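Local atomic coordinates of ricin B lectin (Clostridium thermocellum, PDB entry 3VSF), a protein that is an exo-beta-1,3-galactanase that probably releases galactose from one end of beta-1,3-galactan chains, joining a family 43 glycoside hydrolase domain to a galactose-binding beta-trefoil module. Residues V132-W137 with A146-A151. Residues are numbered along the deposited sequence; the frame is centred on the assembly and turned at random.
Sequences VMWMHW and ARAAVA
An antiparallel beta hairpin forms the two central strands of a four-stranded sheet, one blade of the five-bladed beta-propeller characteristic of family 43 glycoside hydrolases, and pairs M133 with A151, M135 with A149 and W137 with R147 through backbone hydrogen bonds. M133 N reaches A151 O at 2.7 Å in an almost straight bond, whereas the bond from M135 N to A149 O is weak. On the face carrying W134 and H136, V150 CG2 sits over the six-membered ring of W134, 3.4 Å from its centroid, in a CH-pi contact, while A148 CB meets the indole edge. W134 NE1 in turn donates to Y218 O. H136 turns its ring edge to R147 O, with CD2 3.5 Å away, and its NE2 is hydrogen-bonded to E138 OE1. On the opposite face, that of M135 and W137, the methyl of A149 lies 3.5 Å from M135 CG, and bends at chi2 and chi3 carry M135 CE to 3.6 Å from A149 O. At the hairpin's loop end, R147 runs alongside W137, its guanidinium nearly parallel to the indole (16° between planes) and hydrogen-bonded through NH1 to S165 OG, while R147 CD approaches W137 CE3 to 3.3 Å.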
ATOM      1  N   VAL A 132     -15.465   6.435 -18.051  1.00 75.42           N
ATOM      2  CA  VAL A 132     -14.735   7.688 -18.198  1.00 73.71           C
ATOM      3  C   VAL A 132     -13.316   7.558 -17.653  1.00 75.67           C
ATOM      4  O   VAL A 132     -13.107   7.023 -16.564  1.00 78.46           O
ATOM      5  CB  VAL A 132     -15.456   8.845 -17.479  1.00 74.56           C
ATOM      6  CG1 VAL A 132     -14.683  10.144 -17.649  1.00 73.85           C
ATOM      7  CG2 VAL A 132     -16.875   8.990 -18.007  1.00 76.34           C
ATOM      8  N   MET A 133     -12.344   8.046 -18.417  1.00 72.80           N
ATOM      9  CA  MET A 133     -10.940   7.947 -18.031  1.00 71.22           C
ATOM     10  C   MET A 133     -10.287   9.316 -17.862  1.00 70.45           C
ATOM     11  O   MET A 133     -10.362  10.164 -18.750  1.00 73.52           O
ATOM     12  CB  MET A 133     -10.162   7.120 -19.058  1.00 70.49           C
ATOM     13  CG  MET A 133      -8.653   7.204 -18.906  1.00 68.18           C
ATOM     14  SD  MET A 133      -7.775   6.177 -20.098  1.00 71.28           S
ATOM     15  CE  MET A 133      -6.100   6.771 -19.886  1.00 70.44           C
ATOM     16  N   TRP A 134      -9.646   9.522 -16.716  1.00 69.46           N
ATOM     17  CA  TRP A 134      -8.926  10.760 -16.445  1.00 67.96           C
ATOM     18  C   TRP A 134      -7.428  10.500 -16.351  1.00 67.85           C
ATOM     19  O   TRP A 134      -6.999   9.355 -16.211  1.00 69.26           O
ATOM     20  CB  TRP A 134      -9.434  11.404 -15.157  1.00 66.08           C
ATOM     21  CG  TRP A 134     -10.824  11.942 -15.276  1.00 68.55           C
ATOM     22  CD1 TRP A 134     -11.984  11.224 -15.258  1.00 68.10           C
ATOM     23  CD2 TRP A 134     -11.202  13.314 -15.434  1.00 70.07           C
ATOM     24  NE1 TRP A 134     -13.062  12.067 -15.395  1.00 72.45           N
ATOM     25  CE2 TRP A 134     -12.608  13.355 -15.504  1.00 71.40           C
ATOM     26  CE3 TRP A 134     -10.488  14.513 -15.521  1.00 68.79           C
ATOM     27  CZ2 TRP A 134     -13.313  14.546 -15.658  1.00 70.89           C
ATOM     28  CZ3 TRP A 134     -11.190  15.695 -15.673  1.00 70.16           C
ATOM     29  CH2 TRP A 134     -12.588  15.703 -15.740  1.00 71.39           C
ATOM     30  N   MET A 135      -6.633  11.564 -16.427  1.00 65.93           N
ATOM     31  CA  MET A 135      -5.181  11.429 -16.401  1.00 66.11           C
ATOM     32  C   MET A 135      -4.481  12.777 -16.254  1.00 67.64           C
ATOM     33  O   MET A 135      -5.128  13.811 -16.095  1.00 68.91           O
ATOM     34  CB  MET A 135      -4.696  10.727 -17.671  1.00 69.33           C
ATOM     35  CG  MET A 135      -4.833  11.569 -18.930  1.00 71.76           C
ATOM     36  SD  MET A 135      -5.370  10.617 -20.364  1.00 73.03           S
ATOM     37  CE  MET A 135      -7.069  10.269 -19.922  1.00 69.71           C
ATOM     38  N   HIS A 136      -3.153  12.749 -16.307  1.00 66.90           N
ATOM     39  CA  HIS A 136      -2.345  13.958 -16.212  1.00 67.41           C
ATOM     40  C   HIS A 136      -1.607  14.185 -17.527  1.00 73.17           C
ATOM     41  O   HIS A 136      -0.932  13.286 -18.029  1.00 74.19           O
ATOM     42  CB  HIS A 136      -1.346  13.836 -15.060  1.00 68.06           C
ATOM     43  CG  HIS A 136      -0.420  15.005 -14.933  1.00 70.45           C
ATOM     44  ND1 HIS A 136       0.814  14.914 -14.323  1.00 68.85           N
ATOM     45  CD2 HIS A 136      -0.546  16.292 -15.332  1.00 72.29           C
ATOM     46  CE1 HIS A 136       1.407  16.093 -14.354  1.00 70.71           C
ATOM     47  NE2 HIS A 136       0.604  16.947 -14.961  1.00 71.97           N
ATOM     48  N   TRP A 137      -1.738  15.386 -18.084  1.00 72.00           N
ATOM     49  CA  TRP A 137      -1.145  15.688 -19.385  1.00 69.33           C
ATOM     50  C   TRP A 137      -0.039  16.735 -19.290  1.00 69.35           C
ATOM     51  O   TRP A 137      -0.159  17.716 -18.556  1.00 69.15           O
ATOM     52  CB  TRP A 137      -2.225  16.154 -20.366  1.00 72.43           C
ATOM     53  CG  TRP A 137      -1.747  16.256 -21.784  1.00 74.39           C
ATOM     54  CD1 TRP A 137      -1.804  15.284 -22.740  1.00 74.88           C
ATOM     55  CD2 TRP A 137      -1.143  17.395 -22.409  1.00 71.25           C
ATOM     56  NE1 TRP A 137      -1.272  15.746 -23.919  1.00 73.15           N
ATOM     57  CE2 TRP A 137      -0.859  17.039 -23.742  1.00 72.82           C
ATOM     58  CE3 TRP A 137      -0.812  18.681 -21.969  1.00 73.63           C
ATOM     59  CZ2 TRP A 137      -0.261  17.922 -24.639  1.00 74.06           C
ATOM     60  CZ3 TRP A 137      -0.219  19.556 -22.862  1.00 75.42           C
ATOM     61  CH2 TRP A 137       0.050  19.172 -24.181  1.00 74.59           C
ATOM     62  N   ALA A 146       0.267  22.093 -16.574  1.00 78.62           N
ATOM     63  CA  ALA A 146      -0.319  21.217 -15.568  1.00 70.78           C
ATOM     64  C   ALA A 146      -1.821  21.103 -15.789  1.00 70.20           C
ATOM     65  O   ALA A 146      -2.606  21.815 -15.163  1.00 72.52           O
ATOM     66  CB  ALA A 146      -0.026  21.740 -14.175  1.00 73.39           C
ATOM     67  N   ARG A 147      -2.217  20.205 -16.683  1.00 67.95           N
ATOM     68  CA  ARG A 147      -3.621  20.064 -17.047  1.00 70.83           C
ATOM     69  C   ARG A 147      -4.090  18.617 -16.956  1.00 69.75           C
ATOM     70  O   ARG A 147      -3.289  17.684 -17.025  1.00 69.16           O
ATOM     71  CB  ARG A 147      -3.859  20.602 -18.459  1.00 74.72           C
ATOM     72  CG  ARG A 147      -3.063  19.878 -19.533  1.00 73.87           C
ATOM     73  CD  ARG A 147      -3.418  20.362 -20.930  1.00 73.77           C
ATOM     74  NE  ARG A 147      -2.966  21.725 -21.188  1.00 75.09           N
ATOM     75  CZ  ARG A 147      -2.801  22.235 -22.405  1.00 76.16           C
ATOM     76  NH1 ARG A 147      -3.041  21.491 -23.477  1.00 72.14           N
ATOM     77  NH2 ARG A 147      -2.388  23.486 -22.553  1.00 73.57           N
ATOM     78  N   ALA A 148      -5.398  18.440 -16.796  1.00 69.11           N
ATOM     79  CA  ALA A 148      -5.998  17.115 -16.781  1.00 66.94           C
ATOM     80  C   ALA A 148      -6.492  16.755 -18.175  1.00 71.09           C
ATOM     81  O   ALA A 148      -6.728  17.633 -19.004  1.00 71.97           O
ATOM     82  CB  ALA A 148      -7.143  17.064 -15.784  1.00 64.41           C
ATOM     83  N   ALA A 149      -6.639  15.460 -18.434  1.00 70.04           N
ATOM     84  CA  ALA A 149      -7.141  14.991 -19.720  1.00 68.73           C
ATOM     85  C   ALA A 149      -8.258  13.978 -19.507  1.00 70.79           C
ATOM     86  O   ALA A 149      -8.300  13.295 -18.485  1.00 71.74           O
ATOM     87  CB  ALA A 149      -6.016  14.387 -20.542  1.00 69.41           C
ATOM     88  N   VAL A 150      -9.165  13.885 -20.475  1.00 71.43           N
ATOM     89  CA  VAL A 150     -10.324  13.012 -20.343  1.00 71.38           C
ATOM     90  C   VAL A 150     -10.539  12.146 -21.581  1.00 71.52           C
ATOM     91  O   VAL A 150     -10.206  12.543 -22.697  1.00 73.93           O
ATOM     92  CB  VAL A 150     -11.607  13.825 -20.072  1.00 75.66           C
ATOM     93  CG1 VAL A 150     -12.757  12.899 -19.708  1.00 75.59           C
ATOM     94  CG2 VAL A 150     -11.370  14.838 -18.964  1.00 72.52           C
ATOM     95  N   ALA A 151     -11.098  10.960 -21.367  1.00 69.51           N
ATOM     96  CA  ALA A 151     -11.457  10.054 -22.450  1.00 71.52           C
ATOM     97  C   ALA A 151     -12.597   9.163 -21.977  1.00 73.41           C
ATOM     98  O   ALA A 151     -12.992   9.225 -20.814  1.00 75.19           O
ATOM     99  CB  ALA A 151     -10.261   9.216 -22.862  1.00 73.23           C
TER